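Local coordinates for uncharacterized protein (Pseudomonas aeruginosa, PDB 5BR9) that probably takes part, as the TsaB protein of an ASKHA-type fold, in making the threonylcarbamoyladenosine modification of tRNA, at residues Ala44-Leu47 / Leu48-Arg52; Gly212-Ala215 / Glu216-Leu219; Ala108-Ala111 / Tyr112-Gln115. All coordinates share one frame; numbering follows the deposited sequence. Where two conformers were deposited one is given.

Contact 1 (Ala44-Leu47 / Leu48-Arg52); sequences AQRL and LPMVR
Met50 N donates to Arg46 O (3.2 Å) and Val51 N to Leu47 O (3.1 Å), the i to i+4 bonds that resume helix 43-58 after an interruption. Just before, the ladder fails twice. Pro49 has no N-H to give, and its ring CD rests 3.5 Å from Gln45 O; Leu48 N turns instead to a water at 2.8 Å, which donates to Ala44 O at 2.9 Å. This is a proline kink, with water spliced into the opened turn, in a helix that packs against the sheet of the N-terminal half of an ASKHA-type fold.

Side-chain contacts span three and four residues. Arg46, bent at chi2 and chi3 (-118° and 36°), runs forward along the helix, bringing NH2 to 3.5 Å from Met50 CG, which lies at the guanidinium edge; Pro49 CB stands obliquely to the same group.

In the outward packing, Leu47 and Met50 lie on the sheet, at Leu15, Cys22 and Val24, and Leu48 meets Phe92 of the second subunit. Val51 reaches both, touching Leu13 and Val24 in its own chain and the same Phe92 of the second subunit, while Ala44 O accepts a hydrogen bond from Gln88 of that subunit.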
ATOM      1  N   ALA A  44      -8.993   2.685   1.036  1.00 58.28           N
ATOM      2  CA  ALA A  44      -8.370   1.719   1.945  1.00 63.73           C
ATOM      3  C   ALA A  44      -9.384   1.016   2.849  1.00 64.18           C
ATOM      4  O   ALA A  44      -9.104  -0.050   3.406  1.00 63.49           O
ATOM      5  CB  ALA A  44      -7.307   2.408   2.802  1.00 60.21           C
ATOM      6  N   GLN A  45     -10.555   1.622   3.004  1.00 56.70           N
ATOM      7  CA  GLN A  45     -11.574   1.048   3.854  1.00 55.92           C
ATOM      8  C   GLN A  45     -12.650   0.367   3.038  1.00 52.89           C
ATOM      9  O   GLN A  45     -13.401  -0.447   3.565  1.00 52.41           O
ATOM     10  CB  GLN A  45     -12.195   2.120   4.744  1.00 57.96           C
ATOM     11  CG  GLN A  45     -11.206   2.834   5.619  1.00 59.50           C
ATOM     12  CD  GLN A  45     -11.315   4.323   5.452  1.00 78.73           C
ATOM     13  OE1 GLN A  45     -10.633   4.917   4.610  1.00 86.92           O
ATOM     14  NE2 GLN A  45     -12.197   4.942   6.232  1.00 82.64           N
ATOM     15  N   ARG A  46     -12.733   0.690   1.753  1.00 50.64           N
ATOM     16  CA  ARG A  46     -13.852   0.197   0.970  1.00 45.24           C
ATOM     17  C   ARG A  46     -13.463  -0.835  -0.080  1.00 43.34           C
ATOM     18  O   ARG A  46     -14.333  -1.520  -0.600  1.00 48.19           O
ATOM     19  CB  ARG A  46     -14.588   1.368   0.321  1.00 45.31           C
ATOM     20  CG  ARG A  46     -15.591   2.023   1.271  1.00 59.16           C
ATOM     21  CD  ARG A  46     -17.037   1.918   0.761  1.00 70.23           C
ATOM     22  NE  ARG A  46     -17.327   0.659   0.061  1.00 72.42           N
ATOM     23  CZ  ARG A  46     -17.814  -0.445   0.635  1.00 75.12           C
ATOM     24  NH1 ARG A  46     -18.071  -0.472   1.943  1.00 81.69           N
ATOM     25  NH2 ARG A  46     -18.050  -1.532  -0.101  1.00 60.32           N
ATOM     26  N   LEU A  47     -12.171  -0.968  -0.372  1.00 39.51           N
ATOM     27  CA  LEU A  47     -11.727  -1.880  -1.419  1.00 35.98           C
ATOM     28  C   LEU A  47     -12.017  -3.351  -1.100  1.00 39.17           C
ATOM     29  O   LEU A  47     -12.640  -4.054  -1.897  1.00 39.21           O
ATOM     30  CB  LEU A  47     -10.232  -1.708  -1.689  1.00 32.51           C
ATOM     31  CG  LEU A  47      -9.687  -2.644  -2.771  1.00 29.27           C
ATOM     32  CD1 LEU A  47     -10.433  -2.389  -4.060  1.00 29.17           C
ATOM     33  CD2 LEU A  47      -8.193  -2.414  -2.981  1.00 30.57           C
ATOM     34  N   LEU A  48     -11.548  -3.824   0.050  1.00 33.70           N
ATOM     35  CA  LEU A  48     -11.741  -5.229   0.402  1.00 32.39           C
ATOM     36  C   LEU A  48     -13.212  -5.609   0.627  1.00 31.77           C
ATOM     37  O   LEU A  48     -13.610  -6.714   0.288  1.00 37.44           O
ATOM     38  CB  LEU A  48     -10.905  -5.591   1.624  1.00 31.76           C
ATOM     39  CG  LEU A  48      -9.407  -5.600   1.284  1.00 42.79           C
ATOM     40  CD1 LEU A  48      -8.580  -5.999   2.510  1.00 48.52           C
ATOM     41  CD2 LEU A  48      -9.085  -6.485   0.072  1.00 26.56           C
ATOM     42  N   PRO A  49     -14.020  -4.726   1.231  1.00 33.20           N
ATOM     43  CA  PRO A  49     -15.431  -5.136   1.251  1.00 35.46           C
ATOM     44  C   PRO A  49     -16.064  -5.207  -0.151  1.00 33.91           C
ATOM     45  O   PRO A  49     -16.947  -6.042  -0.379  1.00 33.66           O
ATOM     46  CB  PRO A  49     -16.106  -4.055   2.111  1.00 36.37           C
ATOM     47  CG  PRO A  49     -15.002  -3.511   2.974  1.00 41.27           C
ATOM     48  CD  PRO A  49     -13.753  -3.590   2.135  1.00 39.00           C
ATOM     49  N   MET A  50     -15.637  -4.355  -1.076  1.00 35.84           N
ATOM     50  CA  MET A  50     -16.165  -4.454  -2.436  1.00 34.90           C
ATOM     51  C   MET A  50     -15.804  -5.810  -3.043  1.00 33.94           C
ATOM     52  O   MET A  50     -16.612  -6.418  -3.746  1.00 36.12           O
ATOM     53  CB  MET A  50     -15.656  -3.322  -3.317  1.00 32.97           C
ATOM     54  CG  MET A  50     -16.402  -2.012  -3.112  1.00 44.15           C
ATOM     55  SD  MET A  50     -15.884  -0.720  -4.267  1.00 42.36           S
ATOM     56  CE  MET A  50     -16.147  -1.571  -5.802  1.00 42.13           C
ATOM     57  N   VAL A  51     -14.596  -6.283  -2.743  1.00 31.13           N
ATOM     58  CA  VAL A  51     -14.125  -7.568  -3.236  1.00 30.08           C
ATOM     59  C   VAL A  51     -14.922  -8.713  -2.631  1.00 34.30           C
ATOM     60  O   VAL A  51     -15.368  -9.620  -3.357  1.00 27.79           O
ATOM     61  CB  VAL A  51     -12.626  -7.745  -2.966  1.00 34.20           C
ATOM     62  CG1 VAL A  51     -12.192  -9.188  -3.265  1.00 32.37           C
ATOM     63  CG2 VAL A  51     -11.824  -6.757  -3.832  1.00 22.88           C
ATOM     64  N   ARG A  52     -15.115  -8.669  -1.310  1.00 26.53           N
ATOM     65  CA  ARG A  52     -15.873  -9.710  -0.627  0.57 30.52           C
ATOM     66  C   ARG A  52     -17.271  -9.793  -1.245  1.00 36.67           C
ATOM     67  O   ARG A  52     -17.742 -10.878  -1.587  1.00 36.13           O
ATOM     68  CB  ARG A  52     -15.928  -9.429   0.884  0.57 33.98           C
ATOM     69  CG  ARG A  52     -16.822 -10.341   1.737  0.57 38.09           C
ATOM     70  CD  ARG A  52     -16.650 -11.836   1.441  0.57 43.43           C
ATOM     71  NE  ARG A  52     -15.262 -12.292   1.423  0.57 46.68           N
ATOM     72  CZ  ARG A  52     -14.876 -13.426   0.851  0.57 38.18           C
ATOM     73  NH1 ARG A  52     -15.783 -14.187   0.262  0.57 34.19           N
ATOM     74  NH2 ARG A  52     -13.601 -13.793   0.857  0.57 24.91           N
TER
HETATM   75  O   HOH W   1     -10.263  -2.268   1.961  1.00 40.34           O

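Contact 2 (Gly212-Ala215 / Glu216-Leu219); sequences GVEA and EQAL
A type I beta turn from Glu214 to Gln217, in the segment that follows helix 196-208, brings Val213 against Gln217 and Glu214 against Glu216. Its closing bond runs from Gln217 N to Glu214 O at 3.0 Å. Ala215 and Glu216 occupy the two corners.

Val213 lays its CG1 methyl across the Gln217 side chain, 3.6 Å from both CB and CD. Gln217 has CG anti to its own backbone N (chi1 -180°) and continues extended, which runs the aliphatic part and the amide past the valine roughly at a right angle. Val213 CG1 also approaches Leu219 CD1 at 4.3 Å, a looser apolar touch as the chain leaves the turn.

As a whole the turn is a surface element lying over helix 77-94: Ala215 and Glu216 rest on Phe92, Leu219 on Ile84 and Gln88, and Val213 shares backbone hydrogen bonding with Val98.

Glu214 divides its contacts: its CG packs on Gln217 CB at 3.8 Å, while its carboxylate meets that of Glu216. There Glu214 OE1 and Glu216 OE2 come to 2.9 Å with the carboxylate planes 83° apart, two acceptor oxygens in a like-charge approach that would probably raise the pKa of one of the acids. Glu216 OE1 also makes a weak, long ion pair with Arg52 of the second subunit, and Leu48 of that subunit packs on Ala215.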
ATOM      1  N   GLY A 212       2.108 -12.389 -15.946  1.00 28.42           N
ATOM      2  CA  GLY A 212       1.773 -12.642 -14.563  1.00 29.50           C
ATOM      3  C   GLY A 212       3.053 -12.787 -13.784  1.00 34.05           C
ATOM      4  O   GLY A 212       3.976 -13.458 -14.217  1.00 30.96           O
ATOM      5  N   VAL A 213       3.116 -12.137 -12.632  1.00 38.19           N
ATOM      6  CA  VAL A 213       4.346 -12.056 -11.875  1.00 38.33           C
ATOM      7  C   VAL A 213       4.036 -12.576 -10.485  1.00 36.73           C
ATOM      8  O   VAL A 213       2.938 -12.358  -9.995  1.00 38.88           O
ATOM      9  CB  VAL A 213       4.870 -10.610 -11.887  1.00 38.69           C
ATOM     10  CG1 VAL A 213       5.905 -10.401 -10.825  1.00 46.16           C
ATOM     11  CG2 VAL A 213       5.428 -10.271 -13.282  1.00 31.19           C
ATOM     12  N   GLU A 214       4.956 -13.294  -9.851  1.00 40.77           N
ATOM     13  CA  GLU A 214       4.673 -13.716  -8.483  1.00 46.56           C
ATOM     14  C   GLU A 214       4.933 -12.538  -7.535  1.00 43.50           C
ATOM     15  O   GLU A 214       5.696 -11.621  -7.852  1.00 41.07           O
ATOM     16  CB  GLU A 214       5.473 -14.966  -8.081  1.00 58.32           C
ATOM     17  CG  GLU A 214       6.986 -14.820  -8.022  1.00 77.98           C
ATOM     18  CD  GLU A 214       7.670 -16.064  -7.447  1.00 88.74           C
ATOM     19  OE1 GLU A 214       7.262 -16.532  -6.361  1.00 89.58           O
ATOM     20  OE2 GLU A 214       8.607 -16.581  -8.091  1.00 93.33           O
ATOM     21  N   ALA A 215       4.260 -12.567  -6.390  1.00 40.92           N
ATOM     22  CA  ALA A 215       4.221 -11.450  -5.453  1.00 42.08           C
ATOM     23  C   ALA A 215       5.595 -11.032  -4.924  1.00 43.05           C
ATOM     24  O   ALA A 215       5.838  -9.847  -4.730  1.00 43.27           O
ATOM     25  CB  ALA A 215       3.293 -11.795  -4.285  1.00 43.99           C
ATOM     26  N   GLU A 216       6.485 -11.997  -4.703  1.00 50.07           N
ATOM     27  CA  GLU A 216       7.837 -11.722  -4.208  1.00 53.13           C
ATOM     28  C   GLU A 216       8.757 -11.135  -5.284  1.00 58.16           C
ATOM     29  O   GLU A 216       9.839 -10.630  -4.981  1.00 60.04           O
ATOM     30  CB  GLU A 216       8.486 -12.996  -3.659  1.00 59.98           C
ATOM     31  CG  GLU A 216       7.725 -13.688  -2.542  1.00 70.07           C
ATOM     32  CD  GLU A 216       6.975 -14.920  -3.028  1.00 72.17           C
ATOM     33  OE1 GLU A 216       7.009 -15.950  -2.316  1.00 77.47           O
ATOM     34  OE2 GLU A 216       6.359 -14.854  -4.119  1.00 60.01           O
ATOM     35  N   GLN A 217       8.331 -11.224  -6.538  1.00 55.66           N
ATOM     36  CA  GLN A 217       9.183 -10.865  -7.667  1.00 47.33           C
ATOM     37  C   GLN A 217       9.118  -9.360  -7.876  1.00 43.32           C
ATOM     38  O   GLN A 217       8.114  -8.740  -7.539  1.00 43.75           O
ATOM     39  CB  GLN A 217       8.747 -11.633  -8.927  1.00 42.12           C
ATOM     40  CG  GLN A 217       9.551 -11.362 -10.165  1.00 38.43           C
ATOM     41  CD  GLN A 217       8.995 -12.086 -11.373  1.00 36.66           C
ATOM     42  OE1 GLN A 217       8.579 -13.232 -11.271  1.00 40.57           O
ATOM     43  NE2 GLN A 217       8.984 -11.414 -12.527  1.00 35.04           N
ATOM     44  N   ALA A 218      10.196  -8.780  -8.406  1.00 41.05           N
ATOM     45  CA  ALA A 218      10.236  -7.344  -8.652  1.00 40.80           C
ATOM     46  C   ALA A 218       9.123  -6.963  -9.613  1.00 44.20           C
ATOM     47  O   ALA A 218       8.929  -7.581 -10.669  1.00 36.66           O
ATOM     48  CB  ALA A 218      11.605  -6.908  -9.195  1.00 41.70           C
ATOM     49  N   LEU A 219       8.394  -5.932  -9.226  1.00 38.45           N
ATOM     50  CA  LEU A 219       7.181  -5.538  -9.914  1.00 41.49           C
ATOM     51  C   LEU A 219       7.473  -4.530 -11.015  1.00 36.94           C
ATOM     52  O   LEU A 219       8.146  -3.519 -10.768  1.00 39.87           O
ATOM     53  CB  LEU A 219       6.192  -4.953  -8.909  1.00 38.87           C
ATOM     54  CG  LEU A 219       4.704  -5.189  -9.061  1.00 42.81           C
ATOM     55  CD1 LEU A 219       4.435  -6.609  -9.535  1.00 43.89           C
ATOM     56  CD2 LEU A 219       4.069  -4.940  -7.710  1.00 40.80           C
TER

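Contact 3 (Ala108-Ala111 / Tyr112-Gln115); sequences AQRA and YREQ
Arg110 and Glu114, one helical turn apart near the C-terminal end of helix 103-115, are joined by a salt bridge. Arg110 NE donates to Glu114 OE2 at 2.8 Å, nearly straight at 164°, while NH2 reaches the same oxygen weakly at 3.2 Å. The oxygen lies in the guanidinium plane, yet the arginine meets it from above the carboxylate plane, the two planes standing 85° apart. Extended from CG to NE, the Arg110 chain carries its guanidinium out to the acid. Arg113 NH2 makes a long pair with Glu114 OE2, so both arginines face the one carboxylate in a salt-bridge network.

The inner face is the more enclosed. Ala108, Gln109 and Ala111 are buried, and regular i to i+4 bonds such as Arg113 N to Gln109 O (2.9 Å) carry the backbone past them. The Gln109 side chain runs alongside Tyr112, pointing the same way, with NE2 3.9 Å from CD2 and oblique to the ring; OE1 accepts from Met143 N and NE2 donates to Gly141 O. By contrast, Arg113 and Gln115 lie on the exposed side, where Gln115 adds little beyond its backbone bond to Ala111.

Asp198 forms a salt bridge with Arg113 NE, and Leu193 O accepts from Arg110 NH1, tying the helix to helix 196-208 and the loop before it, while Ala108 and Tyr112 lie against strands 131-139 and 142-152.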
ATOM      1  N   ALA A 108      -8.449   3.557 -22.501  1.00 22.09           N
ATOM      2  CA  ALA A 108      -8.569   3.315 -23.926  1.00 19.62           C
ATOM      3  C   ALA A 108      -9.569   2.189 -24.156  1.00 23.00           C
ATOM      4  O   ALA A 108     -10.466   2.314 -24.981  1.00 27.15           O
ATOM      5  CB  ALA A 108      -7.221   2.972 -24.520  1.00 19.10           C
ATOM      6  N   GLN A 109      -9.426   1.110 -23.388  1.00 24.97           N
ATOM      7  CA  GLN A 109     -10.309  -0.034 -23.518  1.00 27.41           C
ATOM      8  C   GLN A 109     -11.732   0.395 -23.168  1.00 32.53           C
ATOM      9  O   GLN A 109     -12.695  -0.023 -23.829  1.00 33.46           O
ATOM     10  CB  GLN A 109      -9.874  -1.191 -22.618  1.00 31.95           C
ATOM     11  CG  GLN A 109     -10.564  -2.509 -22.974  1.00 28.99           C
ATOM     12  CD  GLN A 109     -10.024  -3.081 -24.269  1.00 25.63           C
ATOM     13  OE1 GLN A 109      -8.867  -2.860 -24.611  1.00 27.21           O
ATOM     14  NE2 GLN A 109     -10.858  -3.803 -25.001  1.00 27.76           N
ATOM     15  N   ARG A 110     -11.874   1.238 -22.144  1.00 22.22           N
ATOM     16  CA  ARG A 110     -13.209   1.728 -21.790  1.00 23.90           C
ATOM     17  C   ARG A 110     -13.824   2.591 -22.885  1.00 31.38           C
ATOM     18  O   ARG A 110     -15.007   2.445 -23.214  1.00 38.05           O
ATOM     19  CB  ARG A 110     -13.180   2.526 -20.491  1.00 28.28           C
ATOM     20  CG  ARG A 110     -14.551   3.076 -20.119  1.00 28.84           C
ATOM     21  CD  ARG A 110     -14.607   3.557 -18.697  1.00 27.06           C
ATOM     22  NE  ARG A 110     -15.971   3.919 -18.320  1.00 31.37           N
ATOM     23  CZ  ARG A 110     -16.310   4.445 -17.148  1.00 35.12           C
ATOM     24  NH1 ARG A 110     -15.383   4.670 -16.223  1.00 33.83           N
ATOM     25  NH2 ARG A 110     -17.574   4.741 -16.901  1.00 35.95           N
ATOM     26  N   ALA A 111     -13.020   3.476 -23.467  1.00 23.60           N
ATOM     27  CA  ALA A 111     -13.528   4.345 -24.523  1.00 29.47           C
ATOM     28  C   ALA A 111     -13.920   3.499 -25.743  1.00 23.84           C
ATOM     29  O   ALA A 111     -14.883   3.801 -26.448  1.00 27.71           O
ATOM     30  CB  ALA A 111     -12.509   5.407 -24.886  1.00 22.81           C
ATOM     31  N   TYR A 112     -13.157   2.442 -25.987  1.00 29.94           N
ATOM     32  CA  TYR A 112     -13.490   1.525 -27.056  1.00 26.85           C
ATOM     33  C   TYR A 112     -14.843   0.860 -26.785  1.00 29.45           C
ATOM     34  O   TYR A 112     -15.721   0.861 -27.643  1.00 31.75           O
ATOM     35  CB  TYR A 112     -12.405   0.465 -27.224  1.00 26.37           C
ATOM     36  CG  TYR A 112     -12.884  -0.680 -28.083  1.00 31.62           C
ATOM     37  CD1 TYR A 112     -13.175  -0.484 -29.436  1.00 35.44           C
ATOM     38  CD2 TYR A 112     -13.091  -1.952 -27.539  1.00 31.13           C
ATOM     39  CE1 TYR A 112     -13.645  -1.526 -30.229  1.00 33.68           C
ATOM     40  CE2 TYR A 112     -13.567  -3.010 -28.337  1.00 28.70           C
ATOM     41  CZ  TYR A 112     -13.831  -2.783 -29.678  1.00 35.09           C
ATOM     42  OH  TYR A 112     -14.288  -3.807 -30.476  1.00 48.82           O
ATOM     43  N   ARG A 113     -15.015   0.318 -25.581  1.00 30.39           N
ATOM     44  CA  ARG A 113     -16.255  -0.367 -25.235  1.00 30.02           C
ATOM     45  C   ARG A 113     -17.465   0.568 -25.277  1.00 38.36           C
ATOM     46  O   ARG A 113     -18.541   0.184 -25.743  1.00 42.88           O
ATOM     47  CB  ARG A 113     -16.150  -1.012 -23.848  1.00 31.69           C
ATOM     48  CG  ARG A 113     -17.432  -1.682 -23.375  1.00 35.91           C
ATOM     49  CD  ARG A 113     -17.234  -2.381 -22.039  1.00 42.98           C
ATOM     50  NE  ARG A 113     -16.721  -1.490 -20.990  1.00 42.31           N
ATOM     51  CZ  ARG A 113     -17.481  -0.660 -20.281  1.00 40.66           C
ATOM     52  NH1 ARG A 113     -18.786  -0.594 -20.514  1.00 38.91           N
ATOM     53  NH2 ARG A 113     -16.938   0.098 -19.338  1.00 38.54           N
ATOM     54  N   GLU A 114     -17.288   1.798 -24.812  1.00 40.25           N
ATOM     55  CA  GLU A 114     -18.421   2.711 -24.669  1.00 40.08           C
ATOM     56  C   GLU A 114     -18.720   3.577 -25.906  1.00 41.05           C
ATOM     57  O   GLU A 114     -19.873   3.864 -26.181  1.00 39.23           O
ATOM     58  CB  GLU A 114     -18.191   3.620 -23.462  1.00 39.62           C
ATOM     59  CG  GLU A 114     -18.367   2.950 -22.118  1.00 34.03           C
ATOM     60  CD  GLU A 114     -18.245   3.937 -20.947  1.00 43.23           C
ATOM     61  OE1 GLU A 114     -18.173   5.163 -21.182  1.00 52.45           O
ATOM     62  OE2 GLU A 114     -18.275   3.489 -19.783  1.00 50.71           O
ATOM     63  N   GLN A 115     -17.687   4.004 -26.625  1.00 40.42           N
ATOM     64  CA  GLN A 115     -17.850   4.926 -27.756  1.00 40.79           C
ATOM     65  C   GLN A 115     -17.622   4.231 -29.080  1.00 40.48           C
ATOM     66  O   GLN A 115     -17.902   4.796 -30.127  1.00 38.76           O
ATOM     67  CB  GLN A 115     -16.863   6.098 -27.673  1.00 40.07           C
ATOM     68  CG  GLN A 115     -16.910   6.888 -26.395  1.00 48.51           C
ATOM     69  CD  GLN A 115     -18.274   7.472 -26.134  1.00 62.47           C
ATOM     70  OE1 GLN A 115     -18.991   7.844 -27.061  1.00 65.63           O
ATOM     71  NE2 GLN A 115     -18.650   7.545 -24.865  1.00 71.09           N
TER

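The three contacts show one principle, short-range pairing along the chain, in three settings. Contacts 1 and 2 are about 23 Å apart between centres, with nearest atoms about 13 Å apart, and both touch the second subunit. There they appear to serve one interface: residues 44-52 of one copy meet Leu219 and Glu216 of the other, as well as Phe92, on which the turn of contact 2 rests in its own chain. Contact 3 takes no part in that interface. It lies about 26 Å from contact 1 and 29 Å from contact 2, centre to centre, on the opposite side of the chain's centre from contact 2.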